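Local atomic coordinates of choline binding protein A (Lactobacillus salivarius str. Ren, PDB entry 5GT1), a protein that probably binds choline-bearing cell-surface polymers through its repeats and ends in a zinc-binding domain of the M23 peptidase family, the part described here. Residues 28-33 against 71-76; 51-56 against 152-157; 100-105 against 138-143; 113-118 against 128-133. One frame throughout, in Å; residues are numbered along the deposited sequence.

Interaction 1: 28-33 against 71-76; sequences PFPSVG and AVHAVH. With ACT (acetate ion), chain C.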
loop_
_atom_site.group_PDB
_atom_site.type_symbol
_atom_site.label_atom_id
_atom_site.label_comp_id
_atom_site.label_asym_id
_atom_site.label_seq_id
_atom_site.Cartn_x
_atom_site.Cartn_y
_atom_site.Cartn_z
ATOM N N PRO A 28 6.908 -1.295 -4.957
ATOM C CA PRO A 28 6.940 -2.496 -4.105
ATOM C C PRO A 28 7.497 -3.750 -4.798
ATOM O O PRO A 28 7.960 -4.669 -4.117
ATOM C CB PRO A 28 5.473 -2.688 -3.698
ATOM C CG PRO A 28 4.691 -2.018 -4.763
ATOM C CD PRO A 28 5.536 -0.857 -5.251
ATOM N N PHE A 29 7.461 -3.780 -6.130
ATOM C CA PHE A 29 8.024 -4.896 -6.901
ATOM C C PHE A 29 8.958 -4.259 -7.931
ATOM O O PHE A 29 8.545 -3.937 -9.035
ATOM C CB PHE A 29 6.911 -5.753 -7.533
ATOM C CG PHE A 29 5.909 -6.260 -6.525
ATOM C CD1 PHE A 29 6.175 -7.412 -5.767
ATOM C CD2 PHE A 29 4.724 -5.563 -6.290
ATOM C CE1 PHE A 29 5.261 -7.857 -4.812
ATOM C CE2 PHE A 29 3.813 -6.008 -5.340
ATOM C CZ PHE A 29 4.088 -7.153 -4.599
ATOM N N PRO A 30 10.221 -4.020 -7.532
ATOM C CA PRO A 30 11.060 -3.077 -8.290
ATOM C C PRO A 30 11.518 -3.541 -9.684
ATOM O O PRO A 30 11.960 -2.706 -10.490
ATOM C CB PRO A 30 12.242 -2.830 -7.334
ATOM C CG PRO A 30 11.640 -3.043 -5.982
ATOM C CD PRO A 30 10.829 -4.304 -6.222
ATOM N N SER A 31 11.382 -4.832 -9.973
ATOM C CA SER A 31 11.676 -5.369 -11.309
ATOM C C SER A 31 10.642 -4.978 -12.375
ATOM O O SER A 31 10.901 -5.062 -13.584
ATOM C CB SER A 31 11.685 -6.894 -11.253
ATOM O OG SER A 31 10.397 -7.395 -11.623
ATOM N N VAL A 32 9.445 -4.630 -11.912
ATOM C CA VAL A 32 8.374 -4.180 -12.763
ATOM C C VAL A 32 8.359 -2.643 -12.734
ATOM O O VAL A 32 8.091 -1.984 -13.747
ATOM C CB VAL A 32 7.014 -4.676 -12.232
ATOM C CG1 VAL A 32 5.930 -4.453 -13.277
ATOM C CG2 VAL A 32 7.101 -6.143 -11.763
ATOM N N GLY A 33 8.617 -2.083 -11.553
ATOM C CA GLY A 33 8.556 -0.638 -11.364
ATOM C C GLY A 33 7.104 -0.220 -11.439
ATOM O O GLY A 33 6.223 -0.922 -10.912
ATOM N N ALA A 71 8.712 -10.996 -2.862
ATOM C CA ALA A 71 8.989 -10.057 -1.779
ATOM C C ALA A 71 8.289 -8.719 -2.047
ATOM O O ALA A 71 8.352 -8.183 -3.166
ATOM C CB ALA A 71 10.491 -9.847 -1.626
ATOM N N VAL A 72 7.600 -8.209 -1.029
ATOM C CA VAL A 72 6.989 -6.880 -1.073
ATOM C C VAL A 72 7.988 -5.895 -0.465
ATOM O O VAL A 72 8.312 -5.997 0.715
ATOM C CB VAL A 72 5.673 -6.836 -0.265
ATOM C CG1 VAL A 72 5.125 -5.402 -0.222
ATOM C CG2 VAL A 72 4.646 -7.799 -0.873
ATOM N N HIS A 73 8.469 -4.953 -1.279
ATOM C CA HIS A 73 9.503 -3.989 -0.858
ATOM C C HIS A 73 8.881 -2.706 -0.386
ATOM O O HIS A 73 7.968 -2.185 -1.033
ATOM C CB HIS A 73 10.452 -3.689 -2.026
ATOM C CG HIS A 73 11.332 -4.860 -2.415
ATOM N ND1 HIS A 73 10.901 -5.859 -3.223
ATOM C CD2 HIS A 73 12.638 -5.174 -2.066
ATOM C CE1 HIS A 73 11.893 -6.768 -3.391
ATOM N NE2 HIS A 73 12.955 -6.353 -2.679
ATOM N N ALA A 74 9.370 -2.173 0.733
ATOM C CA ALA A 74 8.827 -0.947 1.299
ATOM C C ALA A 74 9.010 0.180 0.290
ATOM O O ALA A 74 10.083 0.305 -0.333
ATOM C CB ALA A 74 9.524 -0.611 2.605
ATOM N N VAL A 75 7.970 0.988 0.124
ATOM C CA VAL A 75 7.978 2.064 -0.880
ATOM C C VAL A 75 8.647 3.330 -0.333
ATOM O O VAL A 75 8.935 4.261 -1.095
ATOM C CB VAL A 75 6.561 2.394 -1.424
ATOM C CG1 VAL A 75 5.910 1.144 -2.018
ATOM C CG2 VAL A 75 5.663 3.019 -0.354
ATOM N N HIS A 76 8.894 3.339 0.977
ATOM C CA HIS A 76 9.401 4.513 1.683
ATOM C C HIS A 76 9.826 4.098 3.062
ATOM O O HIS A 76 9.291 3.134 3.612
ATOM C CB HIS A 76 8.291 5.567 1.783
ATOM C CG HIS A 76 8.770 6.928 2.250
ATOM N ND1 HIS A 76 8.845 7.259 3.554
ATOM C CD2 HIS A 76 9.194 8.046 1.531
ATOM C CE1 HIS A 76 9.310 8.533 3.674
ATOM N NE2 HIS A 76 9.520 9.019 2.434
HETATM C C ACT C . 10.732 -9.482 -5.437
HETATM O O ACT C . 11.867 -9.023 -5.162
HETATM O OXT ACT C . 10.552 -10.714 -5.540
HETATM C CH3 ACT C . 9.543 -8.594 -5.559
#
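His73 grips the carbonyl oxygen of Pro28 with two N-H groups. Its backbone N donates to Pro28 O at 2.9 Å, in the carbonyl plane and on a lone pair. Its ring ND1 donates to the same Pro28 O at 3.3 Å, from above that plane, while the oxygen stays in the plane of the imidazole. This two-donor grip on one oxygen follows from the first torsion: CG stands beside the backbone N (chi1 -69°), which sets ND1 on the same side as that N, and both can reach Pro28 O. Pro30 then lies over one face of the imidazole, with CG 4.3 Å from the ring centroid. The two side chains cross at about a right angle. A leucine in place of His73 would probably leave Pro28 O with the backbone bond alone and Pro30 without a flat face to rest on. Phe29 starts away from 71-76, yet its ring swings back, and CZ meets Val72 CG2 at 3.8 Å. Pro28 CD rests on Val75 CG1 at 3.8 Å. Pro28, Phe29 and Val72 all pack on Leu136 of strand 135-141. Arg131 makes a cation-pi contact with Phe29, and strand 71-73 pairs with strand 127-130.

Interaction 2: 51-56 against 152-157; sequences FRMNGF and NSFNNN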
loop_
_atom_site.group_PDB
_atom_site.type_symbol
_atom_site.label_atom_id
_atom_site.label_comp_id
_atom_site.label_asym_id
_atom_site.label_seq_id
_atom_site.Cartn_x
_atom_site.Cartn_y
_atom_site.Cartn_z
ATOM N N PHE A 51 -17.945 -1.367 -8.870
ATOM C CA PHE A 51 -18.368 -2.411 -7.925
ATOM C C PHE A 51 -18.101 -2.070 -6.453
ATOM O O PHE A 51 -18.706 -2.671 -5.565
ATOM C CB PHE A 51 -17.741 -3.769 -8.288
ATOM C CG PHE A 51 -16.253 -3.847 -8.051
ATOM C CD1 PHE A 51 -15.745 -4.394 -6.870
ATOM C CD2 PHE A 51 -15.354 -3.385 -9.010
ATOM C CE1 PHE A 51 -14.369 -4.469 -6.650
ATOM C CE2 PHE A 51 -13.980 -3.460 -8.794
ATOM C CZ PHE A 51 -13.488 -4.006 -7.614
ATOM N N ARG A 52 -17.199 -1.118 -6.193
ATOM C CA ARG A 52 -16.889 -0.702 -4.818
ATOM C C ARG A 52 -17.871 0.365 -4.337
ATOM O O ARG A 52 -18.432 1.095 -5.154
ATOM C CB ARG A 52 -15.463 -0.152 -4.720
ATOM C CG ARG A 52 -14.376 -1.166 -5.013
ATOM C CD ARG A 52 -12.998 -0.578 -4.747
ATOM N NE ARG A 52 -11.927 -1.508 -5.109
ATOM C CZ ARG A 52 -11.282 -1.508 -6.279
ATOM N NH1 ARG A 52 -11.601 -0.636 -7.234
ATOM N NH2 ARG A 52 -10.322 -2.397 -6.498
ATOM N N MET A 53 -18.060 0.450 -3.015
ATOM C CA MET A 53 -18.918 1.469 -2.397
ATOM C C MET A 53 -18.470 2.845 -2.842
ATOM O O MET A 53 -17.269 3.167 -2.789
ATOM C CB MET A 53 -18.849 1.407 -0.869
ATOM C CG MET A 53 -19.798 0.425 -0.200
ATOM S SD MET A 53 -19.642 0.516 1.605
ATOM C CE MET A 53 -20.304 2.153 1.947
ATOM N N ASN A 54 -19.442 3.643 -3.280
ATOM C CA ASN A 54 -19.205 4.972 -3.850
ATOM C C ASN A 54 -18.276 4.967 -5.067
ATOM O O ASN A 54 -17.807 6.023 -5.486
ATOM C CB ASN A 54 -18.667 5.943 -2.786
ATOM C CG ASN A 54 -19.494 5.933 -1.512
ATOM O OD1 ASN A 54 -18.950 5.976 -0.403
ATOM N ND2 ASN A 54 -20.812 5.887 -1.660
ATOM N N GLY A 55 -18.010 3.784 -5.624
ATOM C CA GLY A 55 -17.078 3.643 -6.754
ATOM C C GLY A 55 -15.665 4.142 -6.469
ATOM O O GLY A 55 -14.934 4.522 -7.396
ATOM N N PHE A 56 -15.275 4.137 -5.193
ATOM C CA PHE A 56 -13.999 4.716 -4.770
ATOM C C PHE A 56 -13.032 3.638 -4.305
ATOM O O PHE A 56 -13.393 2.761 -3.504
ATOM C CB PHE A 56 -14.214 5.727 -3.647
ATOM C CG PHE A 56 -12.943 6.362 -3.142
ATOM C CD1 PHE A 56 -12.241 7.271 -3.931
ATOM C CD2 PHE A 56 -12.445 6.058 -1.875
ATOM C CE1 PHE A 56 -11.067 7.859 -3.472
ATOM C CE2 PHE A 56 -11.275 6.652 -1.407
ATOM C CZ PHE A 56 -10.592 7.556 -2.209
ATOM N N ASN A 152 -12.772 5.688 6.660
ATOM C CA ASN A 152 -13.010 6.413 5.419
ATOM C C ASN A 152 -12.540 5.679 4.160
ATOM O O ASN A 152 -12.207 6.318 3.159
ATOM C CB ASN A 152 -12.331 7.781 5.488
ATOM C CG ASN A 152 -13.089 8.756 6.367
ATOM O OD1 ASN A 152 -14.061 9.365 5.929
ATOM N ND2 ASN A 152 -12.651 8.899 7.616
ATOM N N SER A 153 -12.517 4.349 4.204
ATOM C CA SER A 153 -12.106 3.537 3.054
ATOM C C SER A 153 -12.874 3.838 1.777
ATOM O O SER A 153 -12.330 3.674 0.688
ATOM C CB SER A 153 -12.251 2.045 3.369
ATOM O OG SER A 153 -11.346 1.690 4.391
ATOM N N PHE A 154 -14.134 4.262 1.899
ATOM C CA PHE A 154 -14.968 4.488 0.707
ATOM C C PHE A 154 -15.344 5.957 0.486
ATOM O O PHE A 154 -16.218 6.292 -0.327
ATOM C CB PHE A 154 -16.167 3.526 0.701
ATOM C CG PHE A 154 -15.744 2.082 0.785
ATOM C CD1 PHE A 154 -15.169 1.445 -0.323
ATOM C CD2 PHE A 154 -15.842 1.381 1.984
ATOM C CE1 PHE A 154 -14.740 0.123 -0.252
ATOM C CE2 PHE A 154 -15.420 0.056 2.064
ATOM C CZ PHE A 154 -14.861 -0.574 0.948
ATOM N N ASN A 155 -14.614 6.829 1.165
ATOM C CA ASN A 155 -14.902 8.244 1.126
ATOM C C ASN A 155 -13.790 9.004 0.434
ATOM O O ASN A 155 -12.668 9.072 0.928
ATOM C CB ASN A 155 -15.128 8.778 2.548
ATOM C CG ASN A 155 -16.373 8.193 3.204
ATOM O OD1 ASN A 155 -17.317 7.781 2.521
ATOM N ND2 ASN A 155 -16.378 8.157 4.527
ATOM N N ASN A 156 -14.137 9.567 -0.715
ATOM C CA ASN A 156 -13.232 10.363 -1.537
ATOM C C ASN A 156 -13.127 11.801 -1.000
ATOM O O ASN A 156 -13.481 12.765 -1.674
ATOM C CB ASN A 156 -13.746 10.308 -2.980
ATOM C CG ASN A 156 -12.802 10.951 -3.979
ATOM O OD1 ASN A 156 -11.605 11.106 -3.730
ATOM N ND2 ASN A 156 -13.352 11.339 -5.125
ATOM N N ASN A 157 -12.633 11.939 0.221
ATOM C CA ASN A 157 -12.658 13.218 0.904
ATOM C C ASN A 157 -11.269 13.780 1.201
ATOM O O ASN A 157 -11.121 14.676 2.036
ATOM C CB ASN A 157 -13.475 13.099 2.194
ATOM C CG ASN A 157 -12.837 12.169 3.208
ATOM O OD1 ASN A 157 -11.876 11.448 2.906
ATOM N ND2 ASN A 157 -13.355 12.193 4.432
HETATM O O HOH W 1 -11.880 1.775 -1.285
#
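Phe56 reaches against residues 152-157, where backbone and amide atoms line one face of its ring and part of the edge. Its CB lies 3.9 Å from Phe154 O. The side chain leaves with CG anti to the backbone N (chi1 179°), which carries the ring across to Asn156. Asn156 CB lies over the face, nearest CD1, and sits 3.9 Å from the ring centroid in a CH-pi contact. On the other flank CD2 meets Ser153 O at 3.5 Å, near the ring plane. CE2 faces Asn155 O, and CE1 approaches Asn156 OD1 at 3.3 Å. CZ, at the tip, lies near Asn156 CA. The Asn156 amide is only 21° from parallel to the ring. The partner segment holds a type I beta turn from Asn152 to Asn155, which runs into an inverse gamma turn centred on Asn156. It lies in the loop between helix 146-151 and strand 160-161, and Phe56 directly precedes the zinc ligand His57. Nearer the surface, Met53 CB lies over one face of the Phe154 ring, 4.0 Å from its centroid. Met53 SD approaches that ring obliquely in a Met-aromatic contact. A water lies within hydrogen-bonding distance of both Phe56 O and Ser153 O. Asn155 ND2 donates to Asn152 OD1 at 3.0 Å.

Interaction 3: 100-105 against 138-143; sequences YTFVYQ and LGITRE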
loop_
_atom_site.group_PDB
_atom_site.type_symbol
_atom_site.label_atom_id
_atom_site.label_comp_id
_atom_site.label_asym_id
_atom_site.label_seq_id
_atom_site.Cartn_x
_atom_site.Cartn_y
_atom_site.Cartn_z
ATOM N N TYR A 100 3.783 10.507 6.469
ATOM C CA TYR A 100 2.801 9.571 5.891
ATOM C C TYR A 100 2.594 8.288 6.667
ATOM O O TYR A 100 3.514 7.773 7.309
ATOM C CB TYR A 100 3.198 9.205 4.456
ATOM C CG TYR A 100 3.254 10.360 3.478
ATOM C CD1 TYR A 100 2.082 10.968 3.013
ATOM C CD2 TYR A 100 4.484 10.820 2.987
ATOM C CE1 TYR A 100 2.142 12.020 2.098
ATOM C CE2 TYR A 100 4.551 11.862 2.069
ATOM C CZ TYR A 100 3.381 12.456 1.631
ATOM O OH TYR A 100 3.448 13.487 0.725
ATOM N N THR A 101 1.373 7.766 6.576
ATOM C CA THR A 101 1.072 6.411 7.001
ATOM C C THR A 101 0.882 5.548 5.754
ATOM O O THR A 101 0.057 5.871 4.882
ATOM C CB THR A 101 -0.215 6.381 7.841
ATOM O OG1 THR A 101 -0.080 7.273 8.962
ATOM C CG2 THR A 101 -0.503 4.964 8.331
ATOM N N PHE A 102 1.659 4.468 5.670
ATOM C CA PHE A 102 1.586 3.503 4.573
ATOM C C PHE A 102 0.905 2.239 5.076
ATOM O O PHE A 102 1.280 1.710 6.124
ATOM C CB PHE A 102 3.007 3.165 4.091
ATOM C CG PHE A 102 3.808 4.371 3.650
ATOM C CD1 PHE A 102 3.853 4.740 2.308
ATOM C CD2 PHE A 102 4.550 5.122 4.581
ATOM C CE1 PHE A 102 4.593 5.853 1.904
ATOM C CE2 PHE A 102 5.283 6.224 4.189
ATOM C CZ PHE A 102 5.310 6.593 2.854
ATOM N N VAL A 103 -0.090 1.755 4.343
ATOM C CA VAL A 103 -0.750 0.491 4.690
ATOM C C VAL A 103 -0.482 -0.548 3.597
ATOM O O VAL A 103 -0.821 -0.328 2.433
ATOM C CB VAL A 103 -2.270 0.690 4.897
ATOM C CG1 VAL A 103 -2.927 -0.610 5.372
ATOM C CG2 VAL A 103 -2.510 1.824 5.890
ATOM N N TYR A 104 0.149 -1.662 3.963
ATOM C CA TYR A 104 0.352 -2.768 3.028
ATOM C C TYR A 104 -0.638 -3.851 3.421
ATOM O O TYR A 104 -0.542 -4.420 4.512
ATOM C CB TYR A 104 1.785 -3.335 3.120
ATOM C CG TYR A 104 2.875 -2.321 2.862
ATOM C CD1 TYR A 104 3.524 -2.266 1.620
ATOM C CD2 TYR A 104 3.262 -1.412 3.853
ATOM C CE1 TYR A 104 4.529 -1.325 1.375
ATOM C CE2 TYR A 104 4.255 -0.467 3.610
ATOM C CZ TYR A 104 4.874 -0.431 2.363
ATOM O OH TYR A 104 5.872 0.502 2.129
ATOM N N GLN A 105 -1.590 -4.151 2.551
ATOM C CA GLN A 105 -2.658 -5.073 2.941
ATOM C C GLN A 105 -2.950 -6.078 1.824
ATOM O O GLN A 105 -2.468 -5.919 0.691
ATOM C CB GLN A 105 -3.920 -4.278 3.299
ATOM C CG GLN A 105 -4.581 -3.632 2.087
ATOM C CD GLN A 105 -5.714 -2.706 2.451
ATOM O OE1 GLN A 105 -5.536 -1.778 3.239
ATOM N NE2 GLN A 105 -6.896 -2.942 1.858
ATOM N N LEU A 138 -1.837 -1.180 -1.646
ATOM C CA LEU A 138 -1.059 -0.172 -0.929
ATOM C C LEU A 138 -1.914 1.076 -0.724
ATOM O O LEU A 138 -2.492 1.584 -1.676
ATOM C CB LEU A 138 0.207 0.189 -1.712
ATOM C CG LEU A 138 1.073 1.326 -1.145
ATOM C CD1 LEU A 138 1.701 0.977 0.209
ATOM C CD2 LEU A 138 2.156 1.691 -2.160
ATOM N N GLY A 139 -2.014 1.531 0.520
ATOM C CA GLY A 139 -2.739 2.765 0.835
ATOM C C GLY A 139 -1.793 3.750 1.487
ATOM O O GLY A 139 -0.909 3.360 2.262
ATOM N N ILE A 140 -1.968 5.030 1.168
ATOM C CA ILE A 140 -1.157 6.087 1.759
ATOM C C ILE A 140 -2.062 7.218 2.253
ATOM O O ILE A 140 -2.946 7.667 1.516
ATOM C CB ILE A 140 -0.095 6.639 0.767
ATOM C CG1 ILE A 140 0.813 5.499 0.262
ATOM C CG2 ILE A 140 0.759 7.706 1.464
ATOM C CD1 ILE A 140 1.828 5.931 -0.787
ATOM N N THR A 141 -1.826 7.677 3.486
ATOM C CA THR A 141 -2.621 8.759 4.079
ATOM C C THR A 141 -1.728 9.618 4.947
ATOM O O THR A 141 -0.756 9.120 5.526
ATOM C CB THR A 141 -3.833 8.209 4.898
ATOM O OG1 THR A 141 -4.588 9.298 5.464
ATOM C CG2 THR A 141 -3.380 7.289 6.041
ATOM N N ARG A 142 -2.028 10.914 5.058
ATOM C CA ARG A 142 -1.320 11.712 6.079
ATOM C C ARG A 142 -1.880 11.468 7.480
ATOM O O ARG A 142 -1.198 11.741 8.484
ATOM C CB ARG A 142 -1.334 13.206 5.756
ATOM C CG ARG A 142 -0.447 13.567 4.584
ATOM C CD ARG A 142 -0.442 15.066 4.366
ATOM N NE ARG A 142 -0.154 15.350 2.966
ATOM C CZ ARG A 142 1.041 15.689 2.507
ATOM N NH1 ARG A 142 2.062 15.802 3.348
ATOM N NH2 ARG A 142 1.213 15.928 1.213
ATOM N N GLU A 143 -3.110 10.949 7.544
ATOM C CA GLU A 143 -3.782 10.666 8.822
ATOM C C GLU A 143 -2.927 9.748 9.688
ATOM O O GLU A 143 -2.343 8.765 9.213
ATOM C CB GLU A 143 -5.183 10.077 8.599
ATOM C CG GLU A 143 -5.948 9.674 9.865
ATOM C CD GLU A 143 -6.205 10.840 10.813
ATOM O OE1 GLU A 143 -6.913 11.789 10.397
ATOM O OE2 GLU A 143 -5.682 10.812 11.964
#
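Thr101 and Thr141 form an antiparallel hydrogen-bonded pair, as do Val103 and Gly139. Thr101 N donates to Thr141 O at 2.7 Å, nearly along the C=O axis, and Thr141 N returns a bond to Thr101 O. Val103 and Gly139 also exchange two bonds, at a more bent angle to C=O. Between the rungs, CA-H...O contacts run from Phe102 and Ile140 to the opposing carbonyls. Leu138 CA makes another beyond them, to Val103 O.

Side-chain polar bonds gather at the Thr101-Thr141 end. Thr101 OG1 donates to Glu143 O at 2.7 Å and also bonds Arg96. Thr141 OG1, anti to its own N (chi1 180°), accepts from Glu143 N in an ST turn and bonds Thr159 O as well.

The apolar contacts gather on the face of Phe102 and Tyr104. Leu138 CD1 lies over one face of the Tyr104 ring, 4.0 Å from its centroid. Phe102 and Ile140 lie side by side, CD1 to CG1 3.7 Å. Ile140 CG2 touches Tyr100 CD1 at 3.8 Å.

A cationic group lies beyond the pairing. Tyr100 CE1 sits over the centre of the Arg142 guanidinium, with the two planes 43° apart. Arg142 NH1 makes its salt bridge with Glu99.

The paired strands, 163° apart in direction, belong to the central antiparallel sheet of the M23 peptidase fold. Strand 135-141 also carries the zinc ligand His137, just before Leu138.

Interaction 4: 113-118 against 128-133; sequences NISVKV and IGYRDT. With EDO (1,2-ethanediol), chain D.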
loop_
_atom_site.group_PDB
_atom_site.type_symbol
_atom_site.label_atom_id
_atom_site.label_comp_id
_atom_site.label_asym_id
_atom_site.label_seq_id
_atom_site.Cartn_x
_atom_site.Cartn_y
_atom_site.Cartn_z
ATOM N N ASN A 113 3.568 -14.737 6.707
ATOM C CA ASN A 113 4.117 -14.148 5.473
ATOM C C ASN A 113 4.672 -12.739 5.656
ATOM O O ASN A 113 5.271 -12.178 4.733
ATOM C CB ASN A 113 3.102 -14.187 4.323
ATOM C CG ASN A 113 3.162 -15.481 3.546
ATOM O OD1 ASN A 113 3.401 -15.492 2.335
ATOM N ND2 ASN A 113 2.980 -16.579 4.238
ATOM N N ILE A 114 4.498 -12.175 6.847
ATOM C CA ILE A 114 5.022 -10.841 7.132
ATOM C C ILE A 114 6.406 -10.975 7.772
ATOM O O ILE A 114 6.594 -11.779 8.687
ATOM C CB ILE A 114 4.035 -10.015 7.989
ATOM C CG1 ILE A 114 2.717 -9.826 7.204
ATOM C CG2 ILE A 114 4.672 -8.688 8.395
ATOM C CD1 ILE A 114 1.508 -9.363 8.002
ATOM N N SER A 115 7.367 -10.196 7.274
ATOM C CA SER A 115 8.771 -10.314 7.667
ATOM C C SER A 115 9.183 -9.323 8.748
ATOM O O SER A 115 10.219 -9.516 9.399
ATOM C CB SER A 115 9.678 -10.092 6.460
ATOM O OG SER A 115 9.417 -11.055 5.465
ATOM N N VAL A 116 8.402 -8.256 8.909
ATOM C CA VAL A 116 8.755 -7.171 9.819
ATOM C C VAL A 116 7.986 -7.332 11.138
ATOM O O VAL A 116 7.030 -8.085 11.191
ATOM C CB VAL A 116 8.506 -5.775 9.180
ATOM C CG1 VAL A 116 9.446 -5.550 7.990
ATOM C CG2 VAL A 116 7.053 -5.630 8.744
ATOM N N LYS A 117 8.434 -6.639 12.184
ATOM C CA LYS A 117 7.785 -6.642 13.503
ATOM C C LYS A 117 7.480 -5.210 13.909
ATOM O O LYS A 117 8.208 -4.284 13.536
ATOM C CB LYS A 117 8.714 -7.257 14.559
ATOM C CG LYS A 117 9.336 -8.592 14.165
ATOM C CD LYS A 117 8.501 -9.777 14.633
ATOM N N VAL A 118 6.435 -5.024 14.710
ATOM C CA VAL A 118 6.109 -3.702 15.240
ATOM C C VAL A 118 7.340 -3.094 15.942
ATOM O O VAL A 118 8.076 -3.799 16.644
ATOM C CB VAL A 118 4.889 -3.766 16.185
ATOM C CG1 VAL A 118 4.665 -2.435 16.894
ATOM C CG2 VAL A 118 3.643 -4.200 15.412
ATOM N N ILE A 128 8.842 -6.091 3.366
ATOM C CA ILE A 128 7.727 -6.083 4.329
ATOM C C ILE A 128 7.262 -7.515 4.618
ATOM O O ILE A 128 6.943 -7.882 5.769
ATOM C CB ILE A 128 6.528 -5.266 3.779
ATOM C CG1 ILE A 128 6.942 -3.799 3.527
ATOM C CG2 ILE A 128 5.306 -5.362 4.708
ATOM C CD1 ILE A 128 7.411 -3.058 4.759
ATOM N N GLY A 129 7.224 -8.311 3.559
ATOM C CA GLY A 129 6.780 -9.684 3.633
ATOM C C GLY A 129 6.659 -10.231 2.237
ATOM O O GLY A 129 7.142 -9.601 1.277
ATOM N N TYR A 130 6.005 -11.390 2.115
ATOM C CA TYR A 130 5.921 -12.119 0.844
ATOM C C TYR A 130 4.469 -12.245 0.409
ATOM O O TYR A 130 3.634 -12.732 1.161
ATOM C CB TYR A 130 6.608 -13.497 0.974
ATOM C CG TYR A 130 8.083 -13.309 1.186
ATOM C CD1 TYR A 130 8.950 -13.308 0.106
ATOM C CD2 TYR A 130 8.599 -13.022 2.469
ATOM C CE1 TYR A 130 10.310 -13.072 0.276
ATOM C CE2 TYR A 130 9.961 -12.786 2.647
ATOM C CZ TYR A 130 10.799 -12.817 1.548
ATOM O OH TYR A 130 12.138 -12.585 1.711
ATOM N N ARG A 131 4.173 -11.779 -0.799
ATOM C CA ARG A 131 2.812 -11.845 -1.325
ATOM C C ARG A 131 2.534 -13.271 -1.791
ATOM O O ARG A 131 3.246 -13.807 -2.636
ATOM C CB ARG A 131 2.612 -10.869 -2.499
ATOM C CG ARG A 131 1.216 -10.909 -3.116
ATOM C CD ARG A 131 1.123 -10.037 -4.375
ATOM N NE ARG A 131 2.167 -10.354 -5.363
ATOM C CZ ARG A 131 2.476 -9.605 -6.424
ATOM N NH1 ARG A 131 1.820 -8.475 -6.691
ATOM N NH2 ARG A 131 3.453 -9.991 -7.235
ATOM N N ASP A 132 1.485 -13.867 -1.260
ATOM C CA ASP A 132 1.077 -15.179 -1.749
ATOM C C ASP A 132 -0.395 -15.180 -2.152
ATOM O O ASP A 132 -0.986 -16.240 -2.338
ATOM C CB ASP A 132 1.364 -16.262 -0.703
ATOM C CG ASP A 132 0.600 -16.048 0.587
ATOM O OD1 ASP A 132 0.512 -17.021 1.374
ATOM O OD2 ASP A 132 0.090 -14.927 0.830
ATOM N N THR A 133 -0.978 -13.990 -2.277
ATOM C CA THR A 133 -2.347 -13.849 -2.740
ATOM C C THR A 133 -2.304 -13.215 -4.130
ATOM O O THR A 133 -1.227 -12.957 -4.663
ATOM C CB THR A 133 -3.181 -12.944 -1.812
ATOM O OG1 THR A 133 -2.689 -11.603 -1.892
ATOM C CG2 THR A 133 -3.152 -13.431 -0.349
HETATM C C1 EDO D . 9.943 -14.240 7.663
HETATM O O1 EDO D . 10.636 -13.542 6.621
HETATM C C2 EDO D . 8.473 -14.325 7.286
HETATM O O2 EDO D . 8.370 -14.484 5.861
HETATM O O HOH W 2 12.488 -11.292 4.325
#
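A single backbone bridge, Ile114 with Gly129, joins the loop before strand 121-122 to strand 127-130 within the M23 domain. Two bonds flank it. Tyr130 N donates to Asn113 O at 2.8 Å, and Ser115 N donates to Ile128 O, also at 2.8 Å. Val116 N adds a weak bond to the same Ile128 O. The backbones come so close that the two CA atoms of Ile114 and Gly129 are 4.1 Å apart. Gly129, with no side chain, fits where Asn113 O comes close to its CA. Ser115 OG, beside its backbone N (chi1 -60°), lies at the edge of the Tyr130 ring, 3.4 Å from CE2. A water joins this hydroxyl to Tyr130 OH, and a 1,2-ethanediol, probably from the crystallisation liquor, bonds to it at O1. The Asn113 side chain leans across Tyr130 O and Asp132, the amide and carboxylate planes 26° apart. An alanine in place of Asn113 would probably open a gap beside Asp132 and leave its carboxylate less closely packed, though Asp132 OD1 would keep Ser109. Ile114 and Val116 turn to Val93. The contact is thus held mainly by main-chain bonds, which depend little on side-chain identity except at Gly129, where the bare backbone permits the close approach.

How the interactions relate
Interaction 3 is the buried core contact. Interactions 1 and 4 are partly buried, and interaction 2 lies at the surface. Interactions 1 and 4 share the small sheet of strands 71-73 and 127-130, where Val72 bonds Ile128 and Gly129. Interaction 1 also touches interaction 3: Tyr104 OH bonds Val75 N and Phe102 packs on His76. Interaction 2 touches none of the others. Its nearest is interaction 3, about 7 Å between nearest atoms, and both have a side chain about 8 Å from the zinc ion. Chemistry follows place. Regular strand bonds and apolar faces hold the core. Proline and histidine hold interaction 1, main-chain bonds at a glycine interaction 4, and ring, amide and water contacts the surface.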